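Local coordinates for protein arginyl-trna synthetase (Thermus thermophilus, PDB 1IQ0) that probably attaches L-arginine to tRNA(Arg) at the expense of ATP, as a monomeric class I arginyl-tRNA synthetase, at residues 307-315 with 345-353. Numbering follows the deposited sequence.
Sequences AFQFWKMGI and KAEETINVV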
loop_
_atom_site.group_PDB
_atom_site.type_symbol
_atom_site.label_atom_id
_atom_site.label_comp_id
_atom_site.label_asym_id
_atom_site.label_seq_id
_atom_site.Cartn_x
_atom_site.Cartn_y
_atom_site.Cartn_z
ATOM N N ALA A 307 24.257 -0.301 1.898
ATOM C CA ALA A 307 24.561 0.631 2.984
ATOM C C ALA A 307 23.281 1.196 3.605
ATOM O O ALA A 307 23.099 1.163 4.822
ATOM C CB ALA A 307 25.431 1.785 2.462
ATOM N N PHE A 308 22.404 1.713 2.749
ATOM C CA PHE A 308 21.138 2.299 3.167
ATOM C C PHE A 308 20.253 1.257 3.864
ATOM O O PHE A 308 19.636 1.544 4.886
ATOM C CB PHE A 308 20.430 2.892 1.938
ATOM C CG PHE A 308 19.253 3.777 2.267
ATOM C CD1 PHE A 308 19.251 4.568 3.410
ATOM C CD2 PHE A 308 18.172 3.868 1.387
ATOM C CE1 PHE A 308 18.188 5.442 3.671
ATOM C CE2 PHE A 308 17.111 4.737 1.640
ATOM C CZ PHE A 308 17.120 5.524 2.781
ATOM N N GLN A 309 20.189 0.052 3.307
ATOM C CA GLN A 309 19.402 -1.023 3.910
ATOM C C GLN A 309 19.930 -1.308 5.319
ATOM O O GLN A 309 19.156 -1.541 6.241
ATOM C CB GLN A 309 19.511 -2.300 3.074
ATOM C CG GLN A 309 18.694 -3.480 3.594
ATOM C CD GLN A 309 17.193 -3.250 3.476
ATOM O OE1 GLN A 309 16.720 -2.682 2.492
ATOM N NE2 GLN A 309 16.439 -3.707 4.472
ATOM N N PHE A 310 21.251 -1.301 5.472
ATOM C CA PHE A 310 21.869 -1.552 6.769
ATOM C C PHE A 310 21.438 -0.520 7.811
ATOM O O PHE A 310 21.184 -0.864 8.966
ATOM C CB PHE A 310 23.400 -1.558 6.639
ATOM C CG PHE A 310 23.975 -2.872 6.157
ATOM C CD1 PHE A 310 25.355 -3.074 6.139
ATOM C CD2 PHE A 310 23.146 -3.907 5.731
ATOM C CE1 PHE A 310 25.903 -4.281 5.708
ATOM C CE2 PHE A 310 23.687 -5.123 5.296
ATOM C CZ PHE A 310 25.071 -5.310 5.286
ATOM N N TRP A 311 21.352 0.742 7.398
ATOM C CA TRP A 311 20.943 1.808 8.303
ATOM C C TRP A 311 19.479 1.628 8.687
ATOM O O TRP A 311 19.115 1.778 9.847
ATOM C CB TRP A 311 21.127 3.176 7.645
ATOM C CG TRP A 311 20.506 4.296 8.444
ATOM C CD1 TRP A 311 21.037 4.926 9.538
ATOM C CD2 TRP A 311 19.204 4.867 8.246
ATOM N NE1 TRP A 311 20.140 5.854 10.035
ATOM C CE2 TRP A 311 19.010 5.835 9.260
ATOM C CE3 TRP A 311 18.182 4.650 7.313
ATOM C CZ2 TRP A 311 17.835 6.584 9.365
ATOM C CZ3 TRP A 311 17.010 5.395 7.416
ATOM C CH2 TRP A 311 16.846 6.348 8.434
ATOM N N LYS A 312 18.644 1.307 7.705
ATOM C CA LYS A 312 17.216 1.110 7.949
ATOM C C LYS A 312 16.967 0.074 9.037
ATOM O O LYS A 312 16.057 0.233 9.854
ATOM C CB LYS A 312 16.509 0.655 6.668
ATOM C CG LYS A 312 16.375 1.723 5.584
ATOM C CD LYS A 312 15.559 1.187 4.407
ATOM C CE LYS A 312 15.267 2.262 3.364
ATOM N NZ LYS A 312 14.542 1.653 2.203
ATOM N N MET A 313 17.777 -0.984 9.047
ATOM C CA MET A 313 17.613 -2.042 10.036
ATOM C C MET A 313 18.503 -1.894 11.275
ATOM O O MET A 313 18.633 -2.827 12.061
ATOM C CB MET A 313 17.817 -3.416 9.370
ATOM C CG MET A 313 16.738 -3.720 8.306
ATOM S SD MET A 313 16.970 -5.247 7.373
ATOM C CE MET A 313 15.246 -5.933 7.378
ATOM N N GLY A 314 19.110 -0.723 11.442
ATOM C CA GLY A 314 19.932 -0.474 12.618
ATOM C C GLY A 314 21.320 -1.075 12.655
ATOM O O GLY A 314 22.006 -1.005 13.675
ATOM N N ILE A 315 21.745 -1.666 11.550
ATOM C CA ILE A 315 23.063 -2.266 11.478
ATOM C C ILE A 315 24.117 -1.165 11.436
ATOM O O ILE A 315 25.208 -1.318 11.989
ATOM C CB ILE A 315 23.169 -3.160 10.234
ATOM C CG1 ILE A 315 22.138 -4.290 10.344
ATOM C CG2 ILE A 315 24.579 -3.691 10.082
ATOM C CD1 ILE A 315 22.038 -5.169 9.096
ATOM N N LYS A 345 15.745 1.106 13.182
ATOM C CA LYS A 345 15.896 -0.255 13.707
ATOM C C LYS A 345 14.744 -1.119 13.188
ATOM O O LYS A 345 14.126 -1.869 13.941
ATOM C CB LYS A 345 15.876 -0.253 15.241
ATOM C CG LYS A 345 17.016 0.503 15.907
ATOM C CD LYS A 345 16.949 0.334 17.422
ATOM C CE LYS A 345 18.089 1.047 18.135
ATOM N NZ LYS A 345 18.015 2.526 17.990
ATOM N N ALA A 346 14.461 -1.013 11.896
ATOM C CA ALA A 346 13.361 -1.757 11.295
ATOM C C ALA A 346 13.515 -3.266 11.353
ATOM O O ALA A 346 14.578 -3.803 11.053
ATOM C CB ALA A 346 13.168 -1.320 9.849
ATOM N N GLU A 347 12.432 -3.938 11.734
ATOM C CA GLU A 347 12.390 -5.401 11.804
ATOM C C GLU A 347 12.089 -5.879 10.393
ATOM O O GLU A 347 12.432 -6.996 10.013
ATOM C CB GLU A 347 11.255 -5.866 12.719
ATOM C CG GLU A 347 11.290 -5.286 14.114
ATOM C CD GLU A 347 12.172 -6.073 15.055
ATOM O OE1 GLU A 347 13.362 -6.274 14.733
ATOM O OE2 GLU A 347 11.670 -6.489 16.120
ATOM N N GLU A 348 11.420 -5.019 9.631
ATOM C CA GLU A 348 11.039 -5.314 8.253
ATOM C C GLU A 348 11.038 -4.039 7.429
ATOM O O GLU A 348 10.697 -2.973 7.926
ATOM C CB GLU A 348 9.620 -5.900 8.186
ATOM C CG GLU A 348 9.428 -7.225 8.889
ATOM C CD GLU A 348 8.025 -7.787 8.702
ATOM O OE1 GLU A 348 7.589 -7.947 7.541
ATOM O OE2 GLU A 348 7.363 -8.072 9.722
ATOM N N THR A 349 11.400 -4.152 6.161
ATOM C CA THR A 349 11.379 -3.000 5.286
ATOM C C THR A 349 10.597 -3.361 4.049
ATOM O O THR A 349 10.566 -4.527 3.634
ATOM C CB THR A 349 12.793 -2.563 4.848
ATOM O OG1 THR A 349 13.457 -3.657 4.212
ATOM C CG2 THR A 349 13.603 -2.094 6.049
ATOM N N ILE A 350 9.952 -2.358 3.469
ATOM C CA ILE A 350 9.186 -2.549 2.258
ATOM C C ILE A 350 9.511 -1.413 1.296
ATOM O O ILE A 350 9.297 -0.241 1.601
ATOM C CB ILE A 350 7.673 -2.554 2.547
ATOM C CG1 ILE A 350 7.317 -3.751 3.439
ATOM C CG2 ILE A 350 6.895 -2.611 1.234
ATOM C CD1 ILE A 350 5.874 -3.735 3.951
ATOM N N ASN A 351 10.055 -1.768 0.141
ATOM C CA ASN A 351 10.388 -0.775 -0.867
ATOM C C ASN A 351 9.377 -0.889 -2.002
ATOM O O ASN A 351 9.259 -1.942 -2.632
ATOM C CB ASN A 351 11.801 -1.013 -1.417
ATOM C CG ASN A 351 12.896 -0.620 -0.434
ATOM O OD1 ASN A 351 14.085 -0.820 -0.702
ATOM N ND2 ASN A 351 12.506 -0.057 0.704
ATOM N N VAL A 352 8.643 0.191 -2.249
ATOM C CA VAL A 352 7.666 0.205 -3.327
ATOM C C VAL A 352 8.429 0.663 -4.564
ATOM O O VAL A 352 8.895 1.800 -4.631
ATOM C CB VAL A 352 6.507 1.178 -3.023
ATOM C CG1 VAL A 352 5.455 1.107 -4.139
ATOM C CG2 VAL A 352 5.879 0.820 -1.677
ATOM N N VAL A 353 8.557 -0.219 -5.546
ATOM C CA VAL A 353 9.328 0.124 -6.735
ATOM C C VAL A 353 8.778 -0.305 -8.085
ATOM O O VAL A 353 8.106 -1.328 -8.213
ATOM C CB VAL A 353 10.753 -0.457 -6.637
ATOM C CG1 VAL A 353 11.511 0.199 -5.495
ATOM C CG2 VAL A 353 10.678 -1.956 -6.417
HETATM O O HOH W 1 16.218 -0.295 1.238
HETATM O O HOH W 2 12.159 0.464 3.340
HETATM O O HOH W 3 16.645 -4.562 12.845
#
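Thr349 sets its methyl CG2 against helix 307-312, 4.0 Å from Lys312 CB and 3.6 Å from the amide nitrogen NE2 of Gln309, and crosses the lysine chain at about a right angle. Its hydroxyl OG1 accepts a nearly straight hydrogen bond from Gln309 NE2 (3.0 Å, 170° at the hydrogen), with OG1 almost in the plane of the amide. Gln309 reaches the strand by a chain that leaves CB with CG anti to the backbone N (chi1 -178°) and then bends at chi2. NE2 also makes a weak hydrogen bond to Met313 SD, while OE1 accepts one from a water that is shared with Asn351 OD1 and Lys312 NZ; these three partners together define the turn of the amide, the sulfur only weakly. An alanine in place of Gln309 would probably cost Thr349 OG1 its amide donor and the water one of its acceptors, and open a gap beside the Met313 sulfur. The contact sets the end of helix 301-312 against strand 348-354, a parallel strand flanked by 104-108 and 380-390 in the central sheet of the class I catalytic domain. Lys312, extended beyond CG, lays CE over one face of the Phe308 ring and carries NZ to a salt bridge with Glu108 on the neighbouring strand 104-108. Asn351 OD1 is linked to that ammonium through the shared water, while its ND2, also a donor, stands 3.1 Å from Lys312 NZ without bonding to it. A Schellman motif with Gly314 at positive phi ends the helix, and the carbonyl O of Lys312, in its last turn, accepts the backbone N-H of Ala346 at 2.9 Å. Met313 packs CG 3.5 Å from Ala346 O, and a further water bridges Met313 O to Ala346 O.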